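Local coordinates for protein putative ABC transporter subunit, substrate-binding component (Rhodopseudomonas palustris, PDB 4EVR) that probably captures benzoate or related aromatic acids in the periplasm and delivers them to an ABC transporter for uptake, at residues Leu21-Ser26 against Gly88-Gly93; Thr109-Ala114 against Val128-Phe133. All blocks are in the same frame, centred on the assembly; numbering follows the deposited sequence.

Interaction 1 of 2, residues Leu21-Ser26 against Gly88-Gly93; sequences LLLPYS and GTVHSG. With BEZ (benzoic acid), chain B.
L22 and L23, at the C-terminal end of strand 17-23, and P24 just after it, meet G88, T89 and V90 where the neighbouring parallel strand 85-88 runs out, in the Rossmann-like lobe of a type I periplasmic binding protein. The polar part of the contact gathers on one carbonyl. L22 O receives a CA-H...O approach from G88 CA at 3.3 Å and lies 3.0 Å from T89 OG1. OG1 anti to the backbone N (chi1 -176°) sets the T89 hydroxyl beside L22 O and L23 CA, and its hydrogen bond goes to D63; the peptide bond before T89 is cis. The apolar part lies further along. P24 and V90 cross at about a right angle, P24 CD 3.5 Å from V90 CG2, while L23 CD2 reaches the same methyl more loosely, at 4.3 Å. V90 CG1, the other branch, lies 4.0 Å from C2 and C3 of the benzoic acid ring and so links the strand ends to the ligand. Beyond it H91 caps helix 92-105, its ND1 accepting from G93 N, and the helix start binds the carboxylate: S92 N donates to O2 of the ligand at 160°, and S92 OG donates to its O1 at 2.6 Å.

Interaction 2 of 2, residues Thr109-Ala114 against Val128-Phe133; sequences TIVPNA and VFRTSF. With BEZ (benzoic acid), chain B.
V111 and R130 lie side by side on adjacent parallel strands, 109-111 and 128-130, the latter forming an edge of the Rossmann-like sheet of this periplasmic-binding-protein lobe. Three backbone bonds join the strands, F129 N to T109 O, V111 N to F129 O and T131 N to V111 O. The two side chains point the same way, R130 CD 4.0 Å from V111 CG1. The arginine chain bends at chi2 and chi3 (144° and 60°), which brings NH2 to A114 O at 2.9 Å; A116 O, T120 and N340 take further N-H groups. F133 O sits toward the rim of one guanidinium face, 3.2 Å above its plane. Replacing R130 by an alanine is likely to leave these acceptors without their donor and the turn after strand 109-111 less firmly held. The side chains of I110 and T131 cross obliquely, I110 CG2 3.9 Å from T131 CG2. S132 OG donates to N113 O from above the carbonyl plane, at 2.8 Å. N113 and F133 run alongside each other, amide and ring planes 68° apart. N113 ND2, hydrogen-bonded to V90 O as OD1 is to Q292, packs 3.4 Å from benzoic acid C6, and F133 CZ, at its ring's edge, lies 3.7 Å from that carbon.

From the N terminus, strand 17-23 ends within 21-26, and the chain passes through helices 30-46 and 67-79 before 88-93 returns beside it, closing interaction 1. Helix 92-105 then carries the chain to strand 109-111, and a short excursion without helix or strand brings back 128-133 to close interaction 2. The two loops follow in series, neither enclosing nor crossing the other. They share one sheet, in which strand 85-88 lies between 17-23 and 109-111: G88 N probably bonds to I110 O, and A114 N to T89 O. Together the contacts tie four adjacent strands of the sheet, and the segments that follow strands 85-88, 109-111 and 128-130 converge on the benzoic acid.

Interaction 1 of 2, residues Leu21-Ser26 against Gly88-Gly93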
ATOM      1  N   LEU A  21      -6.619   9.210 -12.465  1.00 27.96           N
ATOM      2  CA  LEU A  21      -5.616   8.414 -11.754  1.00 25.09           C
ATOM      3  C   LEU A  21      -4.479   9.293 -11.349  1.00 28.45           C
ATOM      4  O   LEU A  21      -3.735   9.701 -12.237  1.00 31.08           O
ATOM      5  CB  LEU A  21      -5.008   7.289 -12.626  1.00 27.26           C
ATOM      6  CG  LEU A  21      -5.776   6.135 -13.083  1.00 35.97           C
ATOM      7  CD1 LEU A  21      -4.821   5.040 -13.607  1.00 33.06           C
ATOM      8  CD2 LEU A  21      -6.665   5.552 -11.975  1.00 39.46           C
ATOM      9  N   LEU A  22      -4.334   9.610 -10.066  1.00 25.02           N
ATOM     10  CA  LEU A  22      -3.206  10.395  -9.545  1.00 24.25           C
ATOM     11  C   LEU A  22      -2.200   9.444  -8.948  1.00 25.00           C
ATOM     12  O   LEU A  22      -2.473   8.898  -7.879  1.00 24.10           O
ATOM     13  CB  LEU A  22      -3.693  11.367  -8.485  1.00 24.85           C
ATOM     14  CG  LEU A  22      -2.617  12.380  -8.023  1.00 28.46           C
ATOM     15  CD1 LEU A  22      -2.147  13.273  -9.182  1.00 29.99           C
ATOM     16  CD2 LEU A  22      -3.076  13.179  -6.802  1.00 30.49           C
ATOM     17  N   LEU A  23      -1.080   9.174  -9.654  1.00 20.68           N
ATOM     18  CA  LEU A  23      -0.111   8.217  -9.229  1.00 17.30           C
ATOM     19  C   LEU A  23       1.268   8.660  -9.600  1.00 23.71           C
ATOM     20  O   LEU A  23       1.458   9.473 -10.499  1.00 23.11           O
ATOM     21  CB  LEU A  23      -0.380   6.862  -9.914  1.00 15.66           C
ATOM     22  CG  LEU A  23      -1.667   6.148  -9.488  1.00 18.13           C
ATOM     23  CD1 LEU A  23      -1.907   4.952 -10.411  1.00 18.22           C
ATOM     24  CD2 LEU A  23      -1.590   5.709  -8.028  1.00 20.47           C
ATOM     25  N   PRO A  24       2.258   8.075  -8.956  1.00 17.49           N
ATOM     26  CA  PRO A  24       3.630   8.401  -9.308  1.00 17.12           C
ATOM     27  C   PRO A  24       4.041   7.630 -10.558  1.00 21.46           C
ATOM     28  O   PRO A  24       4.141   6.401 -10.520  1.00 22.94           O
ATOM     29  CB  PRO A  24       4.418   7.930  -8.096  1.00 18.60           C
ATOM     30  CG  PRO A  24       3.655   6.906  -7.471  1.00 19.93           C
ATOM     31  CD  PRO A  24       2.198   7.184  -7.784  1.00 20.39           C
ATOM     32  N   TYR A  25       4.315   8.330 -11.662  1.00 18.11           N
ATOM     33  CA  TYR A  25       4.823   7.670 -12.890  1.00 18.06           C
ATOM     34  C   TYR A  25       6.315   7.995 -13.092  1.00 22.36           C
ATOM     35  O   TYR A  25       6.912   7.688 -14.124  1.00 23.03           O
ATOM     36  CB  TYR A  25       3.990   8.064 -14.064  1.00 18.96           C
ATOM     37  CG  TYR A  25       2.594   7.496 -13.943  1.00 23.79           C
ATOM     38  CD1 TYR A  25       2.360   6.139 -14.123  1.00 22.86           C
ATOM     39  CD2 TYR A  25       1.490   8.328 -13.765  1.00 24.52           C
ATOM     40  CE1 TYR A  25       1.071   5.608 -14.045  1.00 22.74           C
ATOM     41  CE2 TYR A  25       0.201   7.807 -13.663  1.00 22.65           C
ATOM     42  CZ  TYR A  25      -0.005   6.438 -13.824  1.00 21.92           C
ATOM     43  OH  TYR A  25      -1.289   5.929 -13.779  1.00 22.04           O
ATOM     44  N   SER A  26       6.906   8.663 -12.125  1.00 18.57           N
ATOM     45  CA  SER A  26       8.349   8.997 -12.157  1.00 20.08           C
ATOM     46  C   SER A  26       8.872   8.968 -10.733  1.00 23.73           C
ATOM     47  O   SER A  26       8.067   9.045  -9.816  1.00 25.63           O
ATOM     48  CB  SER A  26       8.619  10.365 -12.792  1.00 25.14           C
ATOM     49  OG  SER A  26       7.986  11.409 -12.077  1.00 26.27           O
ATOM     50  N   GLY A  88      -6.296   7.469  -6.251  1.00 23.90           N
ATOM     51  CA  GLY A  88      -4.891   7.746  -5.892  1.00 25.64           C
ATOM     52  C   GLY A  88      -4.657   7.841  -4.399  1.00 23.88           C
ATOM     53  O   GLY A  88      -5.613   7.945  -3.651  1.00 25.74           O
ATOM     54  N   THR A  89      -3.429   7.857  -3.887  1.00 21.21           N
ATOM     55  CA  THR A  89      -2.170   7.744  -4.611  1.00 22.13           C
ATOM     56  C   THR A  89      -1.256   6.852  -3.772  1.00 22.49           C
ATOM     57  O   THR A  89      -1.727   6.144  -2.885  1.00 22.44           O
ATOM     58  CB  THR A  89      -1.584   9.128  -4.906  1.00 27.08           C
ATOM     59  OG1 THR A  89      -0.394   8.897  -5.694  1.00 23.87           O
ATOM     60  CG2 THR A  89      -1.293   9.874  -3.692  1.00 30.59           C
ATOM     61  N   VAL A  90      -0.006   6.831  -4.107  1.00 18.31           N
ATOM     62  CA  VAL A  90       0.993   6.004  -3.418  1.00 18.18           C
ATOM     63  C   VAL A  90       1.571   6.693  -2.168  1.00 20.64           C
ATOM     64  O   VAL A  90       1.605   6.038  -1.144  1.00 18.69           O
ATOM     65  CB  VAL A  90       2.128   5.585  -4.371  1.00 18.61           C
ATOM     66  CG1 VAL A  90       3.291   4.987  -3.634  1.00 19.11           C
ATOM     67  CG2 VAL A  90       1.597   4.659  -5.412  1.00 16.56           C
ATOM     68  N   HIS A  91       2.062   7.942  -2.272  1.00 18.02           N
ATOM     69  CA  HIS A  91       2.778   8.645  -1.209  1.00 18.51           C
ATOM     70  C   HIS A  91       1.783   9.264  -0.230  1.00 22.35           C
ATOM     71  O   HIS A  91       0.902  10.012  -0.621  1.00 22.94           O
ATOM     72  CB  HIS A  91       3.718   9.701  -1.817  1.00 19.63           C
ATOM     73  CG  HIS A  91       4.584  10.482  -0.882  1.00 20.17           C
ATOM     74  ND1 HIS A  91       4.053  11.391   0.009  1.00 22.27           N
ATOM     75  CD2 HIS A  91       5.935  10.510  -0.783  1.00 21.80           C
ATOM     76  CE1 HIS A  91       5.102  11.971   0.586  1.00 23.54           C
ATOM     77  NE2 HIS A  91       6.251  11.507   0.079  1.00 23.01           N
ATOM     78  N   SER A  92       1.894   8.895   1.040  1.00 20.20           N
ATOM     79  CA  SER A  92       0.954   9.364   2.086  1.00 21.27           C
ATOM     80  C   SER A  92       0.852  10.887   2.226  1.00 26.53           C
ATOM     81  O   SER A  92      -0.196  11.371   2.647  1.00 25.64           O
ATOM     82  CB  SER A  92       1.341   8.806   3.449  1.00 23.40           C
ATOM     83  OG  SER A  92       0.856   7.500   3.687  1.00 24.08           O
ATOM     84  N   GLY A  93       1.911  11.635   1.958  1.00 25.04           N
ATOM     85  CA  GLY A  93       1.827  13.112   2.065  1.00 25.47           C
ATOM     86  C   GLY A  93       1.002  13.660   0.920  1.00 27.19           C
ATOM     87  O   GLY A  93       0.059  14.419   1.115  1.00 26.51           O
TER
HETATM   88  C   BEZ B 401       2.959   5.583   1.778  1.00 21.38           C
HETATM   89  O1  BEZ B 401       1.824   5.561   2.342  1.00 18.41           O
HETATM   90  O2  BEZ B 401       3.618   6.642   1.585  1.00 16.91           O
HETATM   91  C1  BEZ B 401       3.535   4.339   1.185  1.00 18.74           C
HETATM   92  C2  BEZ B 401       4.432   4.422   0.107  1.00 17.57           C
HETATM   93  C3  BEZ B 401       4.962   3.261  -0.452  1.00 17.32           C
HETATM   94  C4  BEZ B 401       4.604   2.042   0.142  1.00 17.53           C
HETATM   95  C5  BEZ B 401       3.707   1.975   1.222  1.00 17.59           C
HETATM   96  C6  BEZ B 401       3.146   3.110   1.739  1.00 18.22           C

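Interaction 2 of 2, residues Thr109-Ala114 against Val128-Phe133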
ATOM      1  N   THR A 109     -13.902   8.596  -4.149  1.00 31.10           N
ATOM      2  CA  THR A 109     -12.438   8.538  -4.135  1.00 28.23           C
ATOM      3  C   THR A 109     -11.953   7.202  -3.576  1.00 30.19           C
ATOM      4  O   THR A 109     -12.416   6.744  -2.537  1.00 29.88           O
ATOM      5  CB  THR A 109     -11.869   9.740  -3.330  1.00 33.56           C
ATOM      6  OG1 THR A 109     -12.234  10.941  -3.996  1.00 39.22           O
ATOM      7  CG2 THR A 109     -10.335   9.756  -3.268  1.00 27.58           C
ATOM      8  N   ILE A 110     -11.065   6.549  -4.303  1.00 25.11           N
ATOM      9  CA  ILE A 110     -10.441   5.277  -3.833  1.00 22.33           C
ATOM     10  C   ILE A 110      -8.929   5.450  -3.689  1.00 24.96           C
ATOM     11  O   ILE A 110      -8.276   5.740  -4.671  1.00 25.28           O
ATOM     12  CB  ILE A 110     -10.738   4.088  -4.775  1.00 24.96           C
ATOM     13  CG1 ILE A 110     -12.254   3.913  -4.897  1.00 27.32           C
ATOM     14  CG2 ILE A 110     -10.062   2.778  -4.243  1.00 23.39           C
ATOM     15  CD1 ILE A 110     -12.672   3.027  -6.038  1.00 34.64           C
ATOM     16  N   VAL A 111      -8.377   5.136  -2.508  1.00 22.62           N
ATOM     17  CA  VAL A 111      -6.962   5.160  -2.177  1.00 21.21           C
ATOM     18  C   VAL A 111      -6.392   3.771  -2.378  1.00 20.97           C
ATOM     19  O   VAL A 111      -6.753   2.881  -1.615  1.00 22.60           O
ATOM     20  CB  VAL A 111      -6.717   5.660  -0.740  1.00 25.74           C
ATOM     21  CG1 VAL A 111      -5.231   5.731  -0.442  1.00 25.28           C
ATOM     22  CG2 VAL A 111      -7.361   7.034  -0.583  1.00 28.63           C
ATOM     23  N   PRO A 112      -5.547   3.557  -3.418  1.00 18.54           N
ATOM     24  CA  PRO A 112      -5.092   2.190  -3.757  1.00 17.27           C
ATOM     25  C   PRO A 112      -3.704   1.842  -3.159  1.00 21.41           C
ATOM     26  O   PRO A 112      -3.113   0.852  -3.508  1.00 19.61           O
ATOM     27  CB  PRO A 112      -5.072   2.237  -5.274  1.00 16.64           C
ATOM     28  CG  PRO A 112      -4.515   3.586  -5.565  1.00 18.83           C
ATOM     29  CD  PRO A 112      -5.140   4.506  -4.465  1.00 17.70           C
ATOM     30  N   ASN A 113      -3.123   2.728  -2.305  1.00 19.30           N
ATOM     31  CA  ASN A 113      -1.903   2.402  -1.602  1.00 18.34           C
ATOM     32  C   ASN A 113      -1.709   3.204  -0.366  1.00 21.11           C
ATOM     33  O   ASN A 113      -1.608   2.633   0.694  1.00 19.08           O
ATOM     34  CB  ASN A 113      -0.649   2.558  -2.435  1.00 19.67           C
ATOM     35  CG  ASN A 113       0.558   2.068  -1.683  1.00 17.77           C
ATOM     36  OD1 ASN A 113       0.697   0.869  -1.399  1.00 20.55           O
ATOM     37  ND2 ASN A 113       1.401   2.966  -1.190  1.00 20.31           N
ATOM     38  N   ALA A 114      -1.566   4.522  -0.504  1.00 18.25           N
ATOM     39  CA  ALA A 114      -1.174   5.393   0.619  1.00 17.00           C
ATOM     40  C   ALA A 114      -1.816   4.976   1.927  1.00 23.19           C
ATOM     41  O   ALA A 114      -3.024   4.971   2.053  1.00 22.19           O
ATOM     42  CB  ALA A 114      -1.546   6.822   0.294  1.00 16.50           C
ATOM     43  N   VAL A 128     -14.721   8.412   0.700  1.00 32.64           N
ATOM     44  CA  VAL A 128     -13.300   8.060   0.631  1.00 31.43           C
ATOM     45  C   VAL A 128     -13.109   6.621   1.143  1.00 32.01           C
ATOM     46  O   VAL A 128     -13.467   6.271   2.288  1.00 29.52           O
ATOM     47  CB  VAL A 128     -12.413   9.051   1.423  1.00 34.28           C
ATOM     48  CG1 VAL A 128     -10.937   8.628   1.398  1.00 32.33           C
ATOM     49  CG2 VAL A 128     -12.560  10.494   0.926  1.00 35.67           C
ATOM     50  N   PHE A 129     -12.574   5.801   0.270  1.00 25.52           N
ATOM     51  CA  PHE A 129     -12.349   4.395   0.520  1.00 26.60           C
ATOM     52  C   PHE A 129     -10.909   4.014   0.313  1.00 26.58           C
ATOM     53  O   PHE A 129     -10.240   4.623  -0.524  1.00 27.05           O
ATOM     54  CB  PHE A 129     -13.189   3.599  -0.472  1.00 28.58           C
ATOM     55  CG  PHE A 129     -14.666   3.937  -0.387  1.00 31.46           C
ATOM     56  CD1 PHE A 129     -15.493   3.253   0.470  1.00 33.92           C
ATOM     57  CD2 PHE A 129     -15.184   5.039  -1.059  1.00 34.36           C
ATOM     58  CE1 PHE A 129     -16.796   3.676   0.691  1.00 38.29           C
ATOM     59  CE2 PHE A 129     -16.484   5.468  -0.827  1.00 39.13           C
ATOM     60  CZ  PHE A 129     -17.314   4.724  -0.032  1.00 38.88           C
ATOM     61  N   ARG A 130     -10.432   2.978   1.020  1.00 23.35           N
ATOM     62  CA  ARG A 130      -9.061   2.511   0.833  1.00 22.87           C
ATOM     63  C   ARG A 130      -9.055   0.997   0.543  1.00 23.53           C
ATOM     64  O   ARG A 130      -9.721   0.244   1.253  1.00 21.51           O
ATOM     65  CB  ARG A 130      -8.238   2.862   2.082  1.00 25.09           C
ATOM     66  CG  ARG A 130      -6.803   2.418   2.033  1.00 25.86           C
ATOM     67  CD  ARG A 130      -5.846   3.383   2.705  1.00 18.84           C
ATOM     68  NE  ARG A 130      -6.158   3.559   4.122  1.00 19.83           N
ATOM     69  CZ  ARG A 130      -5.539   4.432   4.904  1.00 21.53           C
ATOM     70  NH1 ARG A 130      -5.876   4.545   6.192  1.00 22.35           N
ATOM     71  NH2 ARG A 130      -4.660   5.268   4.400  1.00 22.81           N
ATOM     72  N   THR A 131      -8.293   0.537  -0.474  1.00 22.27           N
ATOM     73  CA  THR A 131      -8.181  -0.880  -0.742  1.00 22.15           C
ATOM     74  C   THR A 131      -6.830  -1.463  -0.326  1.00 21.69           C
ATOM     75  O   THR A 131      -6.609  -2.648  -0.538  1.00 21.82           O
ATOM     76  CB  THR A 131      -8.366  -1.138  -2.219  1.00 22.40           C
ATOM     77  OG1 THR A 131      -7.352  -0.438  -2.936  1.00 21.37           O
ATOM     78  CG2 THR A 131      -9.748  -0.832  -2.688  1.00 23.45           C
ATOM     79  N   SER A 132      -6.013  -0.682   0.402  1.00 19.03           N
ATOM     80  CA  SER A 132      -4.661  -1.071   0.766  1.00 16.40           C
ATOM     81  C   SER A 132      -4.570  -1.478   2.241  1.00 18.49           C
ATOM     82  O   SER A 132      -4.880  -2.620   2.569  1.00 20.55           O
ATOM     83  CB  SER A 132      -3.714   0.040   0.346  1.00 17.48           C
ATOM     84  OG  SER A 132      -4.008   1.256   0.985  1.00 20.54           O
ATOM     85  N   PHE A 133      -4.264  -0.563   3.121  1.00 17.29           N
ATOM     86  CA  PHE A 133      -3.962  -0.823   4.516  1.00 18.09           C
ATOM     87  C   PHE A 133      -3.785   0.515   5.217  1.00 23.06           C
ATOM     88  O   PHE A 133      -3.650   1.545   4.511  1.00 21.94           O
ATOM     89  CB  PHE A 133      -2.665  -1.620   4.639  1.00 18.43           C
ATOM     90  CG  PHE A 133      -1.476  -0.849   4.070  1.00 18.51           C
ATOM     91  CD1 PHE A 133      -1.212  -0.837   2.711  1.00 20.82           C
ATOM     92  CD2 PHE A 133      -0.676  -0.071   4.893  1.00 21.69           C
ATOM     93  CE1 PHE A 133      -0.285   0.071   2.177  1.00 21.81           C
ATOM     94  CE2 PHE A 133       0.265   0.776   4.371  1.00 21.87           C
ATOM     95  CZ  PHE A 133       0.439   0.863   3.022  1.00 19.58           C
TER
HETATM   96  C   BEZ B 401       2.959   5.583   1.778  1.00 21.38           C
HETATM   97  O1  BEZ B 401       1.824   5.561   2.342  1.00 18.41           O
HETATM   98  O2  BEZ B 401       3.618   6.642   1.585  1.00 16.91           O
HETATM   99  C1  BEZ B 401       3.535   4.339   1.185  1.00 18.74           C
HETATM  100  C2  BEZ B 401       4.432   4.422   0.107  1.00 17.57           C
HETATM  101  C3  BEZ B 401       4.962   3.261  -0.452  1.00 17.32           C
HETATM  102  C4  BEZ B 401       4.604   2.042   0.142  1.00 17.53           C
HETATM  103  C5  BEZ B 401       3.707   1.975   1.222  1.00 17.59           C
HETATM  104  C6  BEZ B 401       3.146   3.110   1.739  1.00 18.22           C